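Local coordinates for B-cell lymphoma 3-encoded protein (Homo sapiens, PDB 1K1A), which regulates transcription of NF-kappa-B target genes, inhibiting nuclear translocation of the p50 subunit in the cytoplasm and acting as a transcriptional activator in the nucleus, at residues P12-V17 against L39-N44; V61-V66 against L98-A103; R90-L95 against T126-T131; E110-D115 against I142-I147. All blocks are in the same frame, centred on the assembly; numbering follows the deposited sequence. Where two conformers were deposited one is given.

How the interactions relate
From the N terminus, interaction 1 closes first, bringing the loop after helix 22-34 back to helix 12-18. Interaction 2 opens only afterwards, joining helix 59-67 of the second ankyrin repeat to helix 92-101 of the third. Interaction 3 starts at the turn leading into that same helix 92-101 before interaction 2 has closed, so the two cross; it reaches the start of helix 129-137. Interaction 4 in turn crosses interaction 3 and pairs the loops 110-115 and 142-147. None nests inside another. Interactions 1 and 2 touch through Val17 CG2 and Val61 CG1 (4.1 Å), and interactions 2 and 3 through Val62 CG2 and Cys94 SG (4.2 Å), whereas interaction 4 touches none of the others.

Interaction 1 (P12-V17 against L39-N44)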
loop_
_atom_site.group_PDB
_atom_site.type_symbol
_atom_site.label_atom_id
_atom_site.label_comp_id
_atom_site.label_asym_id
_atom_site.label_seq_id
_atom_site.Cartn_x
_atom_site.Cartn_y
_atom_site.Cartn_z
ATOM N N PRO A 12 2.206 -24.014 17.680
ATOM C CA PRO A 12 0.792 -24.373 17.821
ATOM C C PRO A 12 -0.145 -23.227 17.463
ATOM O O PRO A 12 -1.198 -23.464 16.858
ATOM C CB PRO A 12 0.673 -24.718 19.306
ATOM C CG PRO A 12 1.791 -23.956 19.941
ATOM C CD PRO A 12 2.922 -24.070 18.968
ATOM N N LEU A 13 0.229 -22.000 17.814
ATOM C CA LEU A 13 -0.616 -20.856 17.513
ATOM C C LEU A 13 -0.609 -20.584 16.016
ATOM O O LEU A 13 -1.639 -20.251 15.432
ATOM C CB LEU A 13 -0.159 -19.623 18.297
ATOM C CG LEU A 13 -1.074 -18.398 18.271
ATOM C CD1 LEU A 13 -2.521 -18.762 18.585
ATOM C CD2 LEU A 13 -0.561 -17.331 19.255
ATOM N N HIS A 14 0.553 -20.730 15.391
ATOM C CA HIS A 14 0.646 -20.552 13.948
ATOM C C HIS A 14 -0.289 -21.535 13.261
ATOM O O HIS A 14 -1.035 -21.164 12.362
ATOM C CB HIS A 14 2.080 -20.762 13.458
ATOM C CG HIS A 14 3.040 -19.720 13.944
ATOM N ND1 HIS A 14 3.542 -18.728 13.128
ATOM C CD2 HIS A 14 3.594 -19.519 15.162
ATOM C CE1 HIS A 14 4.356 -17.956 13.823
ATOM N NE2 HIS A 14 4.414 -18.419 15.058
ATOM N N ILE A 15 -0.245 -22.787 13.702
ATOM C CA ILE A 15 -1.086 -23.846 13.134
ATOM C C ILE A 15 -2.577 -23.560 13.301
ATOM O O ILE A 15 -3.348 -23.690 12.350
ATOM C CB ILE A 15 -0.750 -25.196 13.786
ATOM C CG1 ILE A 15 0.719 -25.558 13.575
ATOM C CG2 ILE A 15 -1.689 -26.282 13.281
ATOM C CD1 ILE A 15 1.131 -25.689 12.136
ATOM N N ALA A 16 -2.977 -23.176 14.510
ATOM C CA ALA A 16 -4.373 -22.863 14.797
ATOM C C ALA A 16 -4.896 -21.780 13.855
ATOM O O ALA A 16 -6.054 -21.816 13.433
ATOM C CB ALA A 16 -4.544 -22.429 16.259
ATOM N N VAL A 17 -4.029 -20.827 13.507
ATOM C CA VAL A 17 -4.427 -19.735 12.627
ATOM C C VAL A 17 -4.654 -20.212 11.206
ATOM O O VAL A 17 -5.704 -19.962 10.626
ATOM C CB VAL A 17 -3.399 -18.591 12.624
ATOM C CG1 VAL A 17 -3.727 -17.590 11.510
ATOM C CG2 VAL A 17 -3.388 -17.906 13.959
ATOM N N LEU A 39 2.902 -12.942 21.901
ATOM C CA LEU A 39 2.048 -13.439 20.830
ATOM C C LEU A 39 2.752 -13.259 19.496
ATOM O O LEU A 39 2.412 -13.905 18.509
ATOM C CB LEU A 39 0.723 -12.684 20.800
ATOM C CG LEU A 39 -0.226 -12.898 21.970
ATOM C CD1 LEU A 39 -1.546 -12.197 21.679
ATOM C CD2 LEU A 39 -0.444 -14.377 22.195
ATOM N N ASP A 40 3.728 -12.360 19.467
ATOM C CA ASP A 40 4.482 -12.097 18.250
ATOM C C ASP A 40 5.704 -12.993 18.166
ATOM O O ASP A 40 6.840 -12.519 18.208
ATOM C CB ASP A 40 4.888 -10.626 18.173
ATOM C CG ASP A 40 3.708 -9.714 17.874
ATOM O OD1 ASP A 40 2.807 -10.130 17.104
ATOM O OD2 ASP A 40 3.598 -8.565 18.354
ATOM N N ILE A 41 5.454 -14.294 18.068
ATOM C CA ILE A 41 6.508 -15.285 17.951
ATOM C C ILE A 41 6.675 -15.677 16.493
ATOM O O ILE A 41 5.706 -15.942 15.792
ATOM C CB ILE A 41 6.194 -16.526 18.803
ATOM C CG1 ILE A 41 4.739 -16.962 18.622
ATOM C CG2 ILE A 41 6.475 -16.239 20.274
ATOM C CD1 ILE A 41 3.832 -16.508 19.733
ATOM N N TYR A 42 7.912 -15.699 16.042
ATOM C CA TYR A 42 8.214 -16.010 14.654
ATOM C C TYR A 42 8.391 -17.507 14.389
ATOM O O TYR A 42 8.934 -18.226 15.222
ATOM C CB TYR A 42 9.503 -15.299 14.252
ATOM C CG TYR A 42 9.382 -13.799 14.078
ATOM C CD1 TYR A 42 8.662 -13.263 13.022
ATOM C CD2 TYR A 42 10.022 -12.921 14.952
ATOM C CE1 TYR A 42 8.563 -11.888 12.837
ATOM C CE2 TYR A 42 9.934 -11.540 14.774
ATOM C CZ TYR A 42 9.202 -11.035 13.706
ATOM O OH TYR A 42 9.101 -9.674 13.508
ATOM N N ASN A 43 7.920 -17.969 13.230
ATOM C CA ASN A 43 8.272 -19.303 12.742
ATOM C C ASN A 43 9.546 -19.137 11.899
ATOM O O ASN A 43 10.143 -18.060 11.896
ATOM C CB ASN A 43 7.121 -19.945 11.935
ATOM C CG ASN A 43 6.766 -19.152 10.681
ATOM O OD1 ASN A 43 7.500 -18.262 10.285
ATOM N ND2 ASN A 43 5.634 -19.483 10.055
ATOM N N ASN A 44 9.975 -20.173 11.180
ATOM C CA ASN A 44 11.225 -20.057 10.426
ATOM C C ASN A 44 11.119 -19.258 9.148
ATOM O O ASN A 44 12.120 -19.017 8.469
ATOM C CB ASN A 44 11.840 -21.421 10.154
ATOM C CG ASN A 44 12.551 -21.951 11.341
ATOM O OD1 ASN A 44 11.925 -22.302 12.341
ATOM N ND2 ASN A 44 13.868 -21.981 11.275
#
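The first turn of helix 12-18 faces an irregular chain, His14 and Asn43 coming to 7.8 Å between their CA atoms while Leu13 and Leu39 stay wider, at 8.6 Å. His14 has the largest share of the contact. Its CG is anti to the carbonyl carbon (chi1 -67°), and the ring reaches the loop with its NE2-CE1 end. NE2 donates to Ile41 O at 2.9 Å, with the acceptor at the ring edge, near its plane; the N-H...O angle of 123° makes this a weak, strongly bent bond. Over one face of the imidazole lies Asn43 CB, 4.2 Å from the centroid and 26° off the normal, a CH-pi contact. The amide of Asn43 is turned only modestly from the ring plane, and its polar atoms serve the loop itself: OD1 takes Leu45 N, and ND2 bonds Gln47.

Pro12, Leu13 and His14 are the last three residues of the TPLH signature that opens the first helix of an ankyrin repeat, here the first repeat, and the histidine joins that helix to the loop leading into the next one. An alanine in place of His14 would probably leave Ile41 O without this donor and open a gap beneath Asn43 CB.

Beside the ring the contact is apolar. Leu13 CD2 meets Leu39 CD2 at 4.2 Å, the two side chains crossing obliquely, and lies 4.5 Å from Ile41 CD1. Phe32 of helix 22-34 touches both Leu39 and Ile41, while Pro49 of helix 49-55 packs on Leu13 and His14.

Interaction 2 (V61-V66 against L98-A103)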
loop_
_atom_site.group_PDB
_atom_site.type_symbol
_atom_site.label_atom_id
_atom_site.label_comp_id
_atom_site.label_asym_id
_atom_site.label_seq_id
_atom_site.Cartn_x
_atom_site.Cartn_y
_atom_site.Cartn_z
ATOM N N VAL A 61 -9.850 -13.437 13.358
ATOM C CA VAL A 61 -8.623 -13.809 14.049
ATOM C C VAL A 61 -7.709 -12.592 14.197
ATOM O O VAL A 61 -7.071 -12.395 15.243
ATOM C CB VAL A 61 -7.911 -14.960 13.331
ATOM C CG1 VAL A 61 -6.676 -15.404 14.105
ATOM C CG2 VAL A 61 -8.878 -16.132 13.140
ATOM N N VAL A 62 -7.660 -11.774 13.152
ATOM C CA VAL A 62 -6.877 -10.547 13.188
ATOM C C VAL A 62 -7.318 -9.693 14.382
ATOM O O VAL A 62 -6.494 -9.205 15.154
ATOM C CB VAL A 62 -7.062 -9.730 11.897
ATOM C CG1 VAL A 62 -6.480 -8.317 12.062
ATOM C CG2 VAL A 62 -6.430 -10.449 10.690
ATOM N N ARG A 63 -8.626 -9.520 14.523
ATOM C CA ARG A 63 -9.206 -8.736 15.615
ATOM C C ARG A 63 -8.838 -9.277 17.000
ATOM O O ARG A 63 -8.485 -8.516 17.904
ATOM C CB ARG A 63 -10.738 -8.702 15.490
ATOM C CG ARG A 63 -11.281 -7.818 14.357
ATOM C CD ARG A 63 -12.804 -7.602 14.399
ATOM N NE ARG A 63 -13.296 -6.943 13.182
ATOM C CZ ARG A 63 -13.420 -5.627 13.043
ATOM N NH1 ARG A 63 -13.091 -4.824 14.043
ATOM N NH2 ARG A 63 -13.866 -5.109 11.901
ATOM N N LEU A 64 -8.965 -10.588 17.171
ATOM C CA LEU A 64 -8.642 -11.239 18.441
ATOM C C LEU A 64 -7.178 -11.014 18.804
ATOM O O LEU A 64 -6.859 -10.610 19.923
ATOM C CB LEU A 64 -8.932 -12.744 18.372
ATOM C CG LEU A 64 -8.621 -13.597 19.613
ATOM C CD1 LEU A 64 -9.184 -15.003 19.451
ATOM C CD2 LEU A 64 -7.124 -13.655 19.899
ATOM N N LEU A 65 -6.296 -11.275 17.847
ATOM C CA LEU A 65 -4.863 -11.164 18.079
ATOM C C LEU A 65 -4.429 -9.737 18.385
ATOM O O LEU A 65 -3.660 -9.505 19.312
ATOM C CB LEU A 65 -4.065 -11.716 16.884
ATOM C CG LEU A 65 -4.091 -13.241 16.684
ATOM C CD1 LEU A 65 -3.337 -13.612 15.417
ATOM C CD2 LEU A 65 -3.498 -13.964 17.881
ATOM N N VAL A 66 -4.923 -8.782 17.605
ATOM C CA VAL A 66 -4.550 -7.384 17.823
ATOM C C VAL A 66 -5.061 -6.876 19.174
ATOM O O VAL A 66 -4.314 -6.262 19.939
ATOM C CB VAL A 66 -5.028 -6.494 16.680
ATOM C CG1 VAL A 66 -4.711 -5.015 16.983
ATOM C CG2 VAL A 66 -4.335 -6.934 15.378
ATOM N N LEU A 98 -7.668 -4.659 11.140
ATOM C CA LEU A 98 -6.424 -4.171 11.720
ATOM C C LEU A 98 -6.555 -2.727 12.194
ATOM O O LEU A 98 -6.233 -2.406 13.327
ATOM C CB LEU A 98 -5.292 -4.256 10.688
ATOM C CG LEU A 98 -4.544 -5.570 10.526
ATOM C CD1 LEU A 98 -3.723 -5.530 9.232
ATOM C CD2 LEU A 98 -3.644 -5.806 11.730
ATOM N N LEU A 99 -7.038 -1.862 11.310
ATOM C CA LEU A 99 -7.148 -0.440 11.612
ATOM C C LEU A 99 -8.158 -0.148 12.718
ATOM O O LEU A 99 -7.981 0.803 13.473
ATOM C CB LEU A 99 -7.481 0.366 10.349
ATOM C CG LEU A 99 -6.505 0.251 9.166
ATOM C CD1 LEU A 99 -6.989 1.101 8.022
ATOM C CD2 LEU A 99 -5.083 0.641 9.552
ATOM N N ASP A 100 -9.197 -0.974 12.825
ATOM C CA ASP A 100 -10.209 -0.798 13.864
ATOM C C ASP A 100 -9.746 -1.356 15.221
ATOM O O ASP A 100 -10.152 -0.853 16.272
ATOM C CB ASP A 100 -11.550 -1.463 13.467
ATOM C CG ASP A 100 -12.344 -0.657 12.420
ATOM O OD1 ASP A 100 -11.833 0.369 11.896
ATOM O OD2 ASP A 100 -13.500 -0.987 12.063
ATOM N N SER A 101 -8.901 -2.387 15.204
ATOM C CA SER A 101 -8.497 -3.046 16.447
ATOM C C SER A 101 -7.245 -2.481 17.101
ATOM O O SER A 101 -7.064 -2.614 18.310
ATOM C CB SER A 101 -8.333 -4.559 16.239
ATOM O OG SER A 101 -9.463 -5.106 15.587
ATOM N N ALA A 102 -6.374 -1.866 16.309
ATOM C CA ALA A 102 -5.112 -1.357 16.842
ATOM C C ALA A 102 -5.321 -0.249 17.863
ATOM O O ALA A 102 -6.191 0.605 17.704
ATOM C CB ALA A 102 -4.195 -0.887 15.714
ATOM N N ALA A 103 -4.515 -0.267 18.917
ATOM C CA ALA A 103 -4.552 0.790 19.914
ATOM C C ALA A 103 -4.033 2.091 19.299
ATOM O O ALA A 103 -3.147 2.076 18.448
ATOM C CB ALA A 103 -3.727 0.399 21.132
#
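Arg63 runs past Ser101 and reaches Asp100 with its tip. Its CB lies 3.8 Å from Ser101 OG, and CG comes closer to the same OG, at 3.5 Å, an approach of carbon to hydroxyl oxygen; that OG is hydrogen-bonded within its own helix, to Ala97 O. From CG to NE the chain is extended (chi2 -170°, chi3 -171°), and the guanidinium at its end lies beside Asp100. There NH1 rests 3.7 Å from Asp100 CB. NH2 stands 4.1 Å from Asp100 OD2, beyond salt-bridge range, with the two planar groups inclined by 54°. The opposite charges probably still attract, but the carboxylate has a firmer partner in Arg138, which forms a salt bridge with OD1.

One turn on, Val66 packs into the same helix end: CG1 touches the backbone carbon Ser101 C at 3.6 Å, and CG2 meets Leu98 CD2 at 3.9 Å. Val62 CG1 adds a 3.7 Å contact with Leu98 CG, the two side chains crossing at about a right angle.

Helix 59-67 of the second ankyrin repeat thus lies against helix 92-101 of the third, with Val62 and Val66 also on Leu50 of helix 49-55, and Val61 and Leu64 on helix 22-34.

Interaction 3 (R90-L95 against T126-T131); sequences RSPTCL and TECQET
Apolar contacts between Pro92 and the pair Glu130 and Thr131 lie at the centre. Pro92 CG sits 3.6 Å from Glu130 CB, the two side chains side by side and pointing the same way, and 3.8 Å from Thr131 CG2. Cys128 SG is more distant, 4.4 Å from Pro92 CG. Leu95 CD2 approaches the backbone at Thr131 O, at 4.0 Å, and also packs on Leu134 and Leu135 further along helix 129-137.

A polar side chain meets an apolar group at the margin: the extended Arg90 slides past Thr126 in the opposite direction, NE lying 3.7 Å from Thr126 CB.

Hydrogen bonds belong to each turn separately. Thr126 OG1 accepts from Cys128 N at 3.2 Å with an angle of 150°, an ST turn, and is also hydrogen-bonded to Ala123 O. Ser91 is the N-cap of helix 92-101, its OG taking a weak bond from Cys94 N. Arg90 and Glu127, both at positive phi, mark Schellman motifs that end the preceding helices, so matching helix-turn-helix bends of the third and fourth ankyrin repeats are set against each other.

The chemistry implies that each bend is shaped by its own backbone and capping bonds, while at this contact the two repeats meet mainly by van der Waals packing.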
loop_
_atom_site.group_PDB
_atom_site.type_symbol
_atom_site.label_atom_id
_atom_site.label_comp_id
_atom_site.label_asym_id
_atom_site.label_seq_id
_atom_site.Cartn_x
_atom_site.Cartn_y
_atom_site.Cartn_z
ATOM N N ARG A 90 -4.979 -8.072 -1.291
ATOM C CA ARG A 90 -6.239 -7.452 -1.696
ATOM C C ARG A 90 -7.385 -7.736 -0.714
ATOM O O ARG A 90 -8.470 -8.149 -1.128
ATOM C CB ARG A 90 -6.641 -7.940 -3.096
ATOM C CG ARG A 90 -5.574 -7.752 -4.179
ATOM C CD ARG A 90 -6.005 -8.284 -5.543
ATOM N NE ARG A 90 -5.118 -7.868 -6.635
ATOM C CZ ARG A 90 -4.079 -8.571 -7.063
ATOM N NH1 ARG A 90 -3.770 -9.721 -6.491
ATOM N NH2 ARG A 90 -3.330 -8.115 -8.060
ATOM N N SER A 91 -7.152 -7.500 0.575
ATOM C CA SER A 91 -8.127 -7.855 1.603
ATOM C C SER A 91 -8.553 -6.661 2.426
ATOM O O SER A 91 -8.007 -6.404 3.494
ATOM C CB SER A 91 -7.558 -8.945 2.522
ATOM O OG SER A 91 -8.513 -9.345 3.489
ATOM N N PRO A 92 -9.538 -5.932 1.921
ATOM C CA PRO A 92 -10.089 -4.778 2.631
ATOM C C PRO A 92 -10.659 -5.137 4.008
ATOM O O PRO A 92 -10.622 -4.303 4.904
ATOM C CB PRO A 92 -11.230 -4.317 1.715
ATOM C CG PRO A 92 -10.915 -4.878 0.385
ATOM C CD PRO A 92 -10.176 -6.143 0.612
ATOM N N THR A 93 -11.196 -6.342 4.167
ATOM C CA THR A 93 -11.773 -6.715 5.457
ATOM C C THR A 93 -10.704 -6.926 6.517
ATOM O O THR A 93 -10.898 -6.567 7.673
ATOM C CB THR A 93 -12.686 -7.951 5.346
ATOM O OG1 THR A 93 -11.960 -9.036 4.764
ATOM C CG2 THR A 93 -13.805 -7.685 4.348
ATOM N N CYS A 94 -9.577 -7.516 6.130
ATOM C CA CYS A 94 -8.484 -7.688 7.078
ATOM C C CYS A 94 -7.858 -6.339 7.408
ATOM O O CYS A 94 -7.462 -6.090 8.547
ATOM C CB CYS A 94 -7.434 -8.657 6.544
ATOM S SG CYS A 94 -7.891 -10.391 6.730
ATOM N N LEU A 95 -7.773 -5.465 6.412
ATOM C CA LEU A 95 -7.223 -4.135 6.642
ATOM C C LEU A 95 -8.120 -3.374 7.607
ATOM O O LEU A 95 -7.643 -2.699 8.515
ATOM C CB LEU A 95 -7.066 -3.375 5.326
ATOM C CG LEU A 95 -6.482 -1.965 5.426
ATOM C CD1 LEU A 95 -5.105 -1.991 6.092
ATOM C CD2 LEU A 95 -6.398 -1.334 4.032
ATOM N N THR A 126 -1.721 -3.136 -6.812
ATOM C CA THR A 126 -2.714 -4.181 -7.022
ATOM C C THR A 126 -3.933 -3.576 -7.706
ATOM O O THR A 126 -4.785 -4.297 -8.217
ATOM C CB THR A 126 -3.167 -4.826 -5.696
ATOM O OG1 THR A 126 -3.969 -3.894 -4.959
ATOM C CG2 THR A 126 -1.988 -5.127 -4.780
ATOM N N GLU A 127 -4.015 -2.249 -7.684
ATOM C CA GLU A 127 -5.151 -1.518 -8.250
ATOM C C GLU A 127 -6.474 -1.858 -7.575
ATOM O O GLU A 127 -7.545 -1.701 -8.167
ATOM C CB GLU A 127 -5.243 -1.741 -9.755
ATOM C CG GLU A 127 -3.963 -1.384 -10.486
ATOM C CD GLU A 127 -3.963 -1.869 -11.907
ATOM O OE1 GLU A 127 -4.638 -2.886 -12.181
ATOM O OE2 GLU A 127 -3.292 -1.240 -12.745
ATOM N N CYS A 128 -6.400 -2.323 -6.334
ATOM C CA CYS A 128 -7.599 -2.602 -5.560
ATOM C C CYS A 128 -8.148 -1.288 -5.026
ATOM O O CYS A 128 -7.551 -0.657 -4.150
ATOM C CB CYS A 128 -7.289 -3.565 -4.417
ATOM S SG CYS A 128 -8.710 -3.950 -3.365
ATOM N N GLN A 129 -9.285 -0.865 -5.565
ATOM C CA GLN A 129 -9.865 0.409 -5.193
ATOM C C GLN A 129 -10.286 0.453 -3.729
ATOM O O GLN A 129 -10.216 1.501 -3.089
ATOM C CB GLN A 129 -11.044 0.736 -6.107
ATOM C CG GLN A 129 -10.638 0.794 -7.588
ATOM C CD GLN A 129 -11.815 0.840 -8.529
ATOM O OE1 GLN A 129 -12.900 1.284 -8.158
ATOM N NE2 GLN A 129 -11.604 0.395 -9.761
ATOM N N GLU A 130 -10.699 -0.695 -3.202
ATOM C CA GLU A 130 -11.217 -0.766 -1.835
ATOM C C GLU A 130 -10.142 -0.528 -0.764
ATOM O O GLU A 130 -10.376 0.184 0.214
ATOM C CB GLU A 130 -11.923 -2.104 -1.601
ATOM C CG GLU A 130 -13.206 -2.291 -2.403
ATOM C CD GLU A 130 -12.966 -2.456 -3.898
ATOM O OE1 GLU A 130 -11.989 -3.125 -4.291
ATOM O OE2 GLU A 130 -13.763 -1.912 -4.686
ATOM N N THR A 131 -8.972 -1.126 -0.953
ATOM C CA THR A 131 -7.873 -0.944 -0.005
ATOM C C THR A 131 -7.274 0.456 -0.125
ATOM O O THR A 131 -6.948 1.081 0.880
ATOM C CB THR A 131 -6.790 -2.024 -0.187
ATOM O OG1 THR A 131 -6.349 -2.034 -1.549
ATOM C CG2 THR A 131 -7.385 -3.412 0.007
#

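Interaction 4 (E110-D115 against I142-I147); sequences EARNYD and IDAVDI
Arg112 and Glu110 make the close side of this contact, against Ala144 and Val145. Arg112 NH1 donates to Val145 O at 3.2 Å, a weak bond with an N-H...O angle of 123°, the carbonyl approaching the guanidinium obliquely. The side chain is bent at chi2 (-60°), which turns CD aside. Back on its own loop, NE gives a second weak bond, 3.0 Å long, to Glu110 O. Two backbone carbonyls, each weakly bonded, probably limit how the guanidinium can turn. Glu110 OE2 lies 3.7 Å from Ala144 CB, while its OE1 is hydrogen-bonded to Asp141 N.

Both segments are loops leading from the second helix of one ankyrin repeat to the first helix of the next, the projecting fingers of the fold, and here neighbouring fingers meet without forming a strand.

Toward Ile147 and Asp115 the loops stand further apart and water spans them. One water, at the edge of the guanidinium in its plane, accepts from Arg112 NH1 at 2.7 Å and from Ile147 N at 2.9 Å. Another donates to Asp146 OD2 at 2.8 Å; its 2.5 Å approach to Asp115 O is short enough to be doubtful as a bond length. Asp146 is held from its own side as well, OD2 by Ser149 and OD1 by His156.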
loop_
_atom_site.group_PDB
_atom_site.type_symbol
_atom_site.label_atom_id
_atom_site.label_comp_id
_atom_site.label_asym_id
_atom_site.label_seq_id
_atom_site.Cartn_x
_atom_site.Cartn_y
_atom_site.Cartn_z
ATOM N N GLU A 110 2.753 4.926 7.469
ATOM C CA GLU A 110 3.895 5.389 6.679
ATOM C C GLU A 110 5.049 4.387 6.711
ATOM O O GLU A 110 6.117 4.631 6.146
ATOM C CB GLU A 110 4.345 6.773 7.139
ATOM C CG GLU A 110 3.317 7.856 6.843
ATOM C CD GLU A 110 2.535 7.585 5.568
ATOM O OE1 GLU A 110 1.288 7.546 5.637
ATOM O OE2 GLU A 110 3.155 7.415 4.494
ATOM N N ALA A 111 4.812 3.239 7.343
ATOM C CA ALA A 111 5.817 2.167 7.400
ATOM C C ALA A 111 6.349 1.793 6.011
ATOM O O ALA A 111 5.579 1.639 5.061
ATOM C CB ALA A 111 5.232 0.925 8.093
ATOM N N ARG A 112 7.662 1.618 5.903
ATOM C CA ARG A 112 8.284 1.245 4.628
ATOM C C ARG A 112 8.826 -0.185 4.698
ATOM O O ARG A 112 9.563 -0.517 5.628
ATOM C CB ARG A 112 9.428 2.209 4.270
ATOM C CG ARG A 112 9.092 3.718 4.432
ATOM C CD ARG A 112 7.940 4.189 3.568
ATOM N NE ARG A 112 7.591 5.604 3.783
ATOM C CZ ARG A 112 8.238 6.623 3.223
ATOM N NH1 ARG A 112 9.287 6.396 2.445
ATOM N NH2 ARG A 112 7.848 7.874 3.455
ATOM N N ASN A 113 8.456 -1.032 3.732
ATOM C CA ASN A 113 9.014 -2.388 3.694
ATOM C C ASN A 113 10.444 -2.343 3.178
ATOM O O ASN A 113 10.938 -1.273 2.808
ATOM C CB ASN A 113 8.129 -3.381 2.899
ATOM C CG ASN A 113 7.994 -3.012 1.414
ATOM O OD1 ASN A 113 8.783 -2.242 0.871
ATOM N ND2 ASN A 113 6.993 -3.584 0.756
ATOM N N TYR A 114 11.114 -3.489 3.150
ATOM C CA TYR A 114 12.530 -3.500 2.797
ATOM C C TYR A 114 12.774 -2.962 1.387
ATOM O O TYR A 114 13.819 -2.362 1.116
ATOM C CB TYR A 114 13.148 -4.894 2.995
ATOM C CG TYR A 114 13.268 -5.304 4.454
ATOM C CD1 TYR A 114 13.341 -4.349 5.474
ATOM C CD2 TYR A 114 13.310 -6.642 4.810
ATOM C CE1 TYR A 114 13.454 -4.737 6.814
ATOM C CE2 TYR A 114 13.415 -7.032 6.133
ATOM C CZ TYR A 114 13.493 -6.091 7.127
ATOM O OH TYR A 114 13.602 -6.508 8.440
ATOM N N ASP A 115 11.799 -3.148 0.507
ATOM C CA ASP A 115 11.868 -2.583 -0.838
ATOM C C ASP A 115 11.698 -1.062 -0.814
ATOM O O ASP A 115 12.107 -0.374 -1.747
ATOM C CB ASP A 115 10.806 -3.206 -1.735
ATOM C CG ASP A 115 11.131 -4.628 -2.114
ATOM O OD1 ASP A 115 12.328 -4.927 -2.321
ATOM O OD2 ASP A 115 10.262 -5.522 -2.229
ATOM N N ILE A 142 -0.863 10.429 0.930
ATOM C CA ILE A 142 -1.112 10.181 -0.489
ATOM C C ILE A 142 0.060 10.556 -1.398
ATOM O O ILE A 142 0.130 10.098 -2.544
ATOM C CB ILE A 142 -2.390 10.910 -0.946
ATOM C CG1 ILE A 142 -2.818 10.407 -2.327
ATOM C CG2 ILE A 142 -2.170 12.429 -0.942
ATOM C CD1 ILE A 142 -4.226 10.771 -2.707
ATOM N N ASP A 143 0.980 11.371 -0.890
ATOM C CA ASP A 143 2.124 11.823 -1.686
ATOM C C ASP A 143 3.436 11.162 -1.247
ATOM O O ASP A 143 4.513 11.537 -1.722
ATOM C CB ASP A 143 2.288 13.345 -1.598
ATOM C CG ASP A 143 1.121 14.113 -2.229
ATOM O OD1 ASP A 143 0.710 13.796 -3.371
ATOM O OD2 ASP A 143 0.573 15.079 -1.656
ATOM N N ALA A 144 3.361 10.193 -0.346
ATOM C CA ALA A 144 4.580 9.525 0.129
ATOM C C ALA A 144 5.457 8.989 -1.013
ATOM O O ALA A 144 4.955 8.348 -1.941
ATOM C CB ALA A 144 4.234 8.411 1.093
ATOM N N VAL A 145 6.763 9.257 -0.941
ATOM C CA VAL A 145 7.704 8.765 -1.944
ATOM C C VAL A 145 8.647 7.723 -1.349
ATOM O O VAL A 145 9.332 7.975 -0.353
ATOM C CB VAL A 145 8.554 9.897 -2.596
ATOM C CG1 VAL A 145 7.668 11.067 -3.046
ATOM C CG2 VAL A 145 9.630 10.380 -1.648
ATOM N N ASP A 146 8.628 6.540 -1.936
ATOM C CA ASP A 146 9.551 5.477 -1.538
ATOM C C ASP A 146 10.984 5.796 -2.003
ATOM O O ASP A 146 11.185 6.423 -3.043
ATOM C CB ASP A 146 9.083 4.139 -2.095
ATOM C CG ASP A 146 9.037 4.128 -3.599
ATOM O OD1 ASP A 146 8.135 4.762 -4.171
ATOM O OD2 ASP A 146 9.878 3.519 -4.299
ATOM N N ILE A 147 11.971 5.358 -1.233
ATOM C CA ILE A 147 13.354 5.730 -1.498
ATOM C C ILE A 147 13.922 5.208 -2.835
ATOM O O ILE A 147 14.697 5.907 -3.481
ATOM C CB ILE A 147 14.256 5.345 -0.298
ATOM C CG1 ILE A 147 15.739 5.404 -0.679
ATOM C CD1 ILE A 147 16.492 6.599 -0.108
HETATM O O HOH W 1 10.953 4.540 1.329
HETATM O O HOH W 2 10.785 1.074 -3.351
#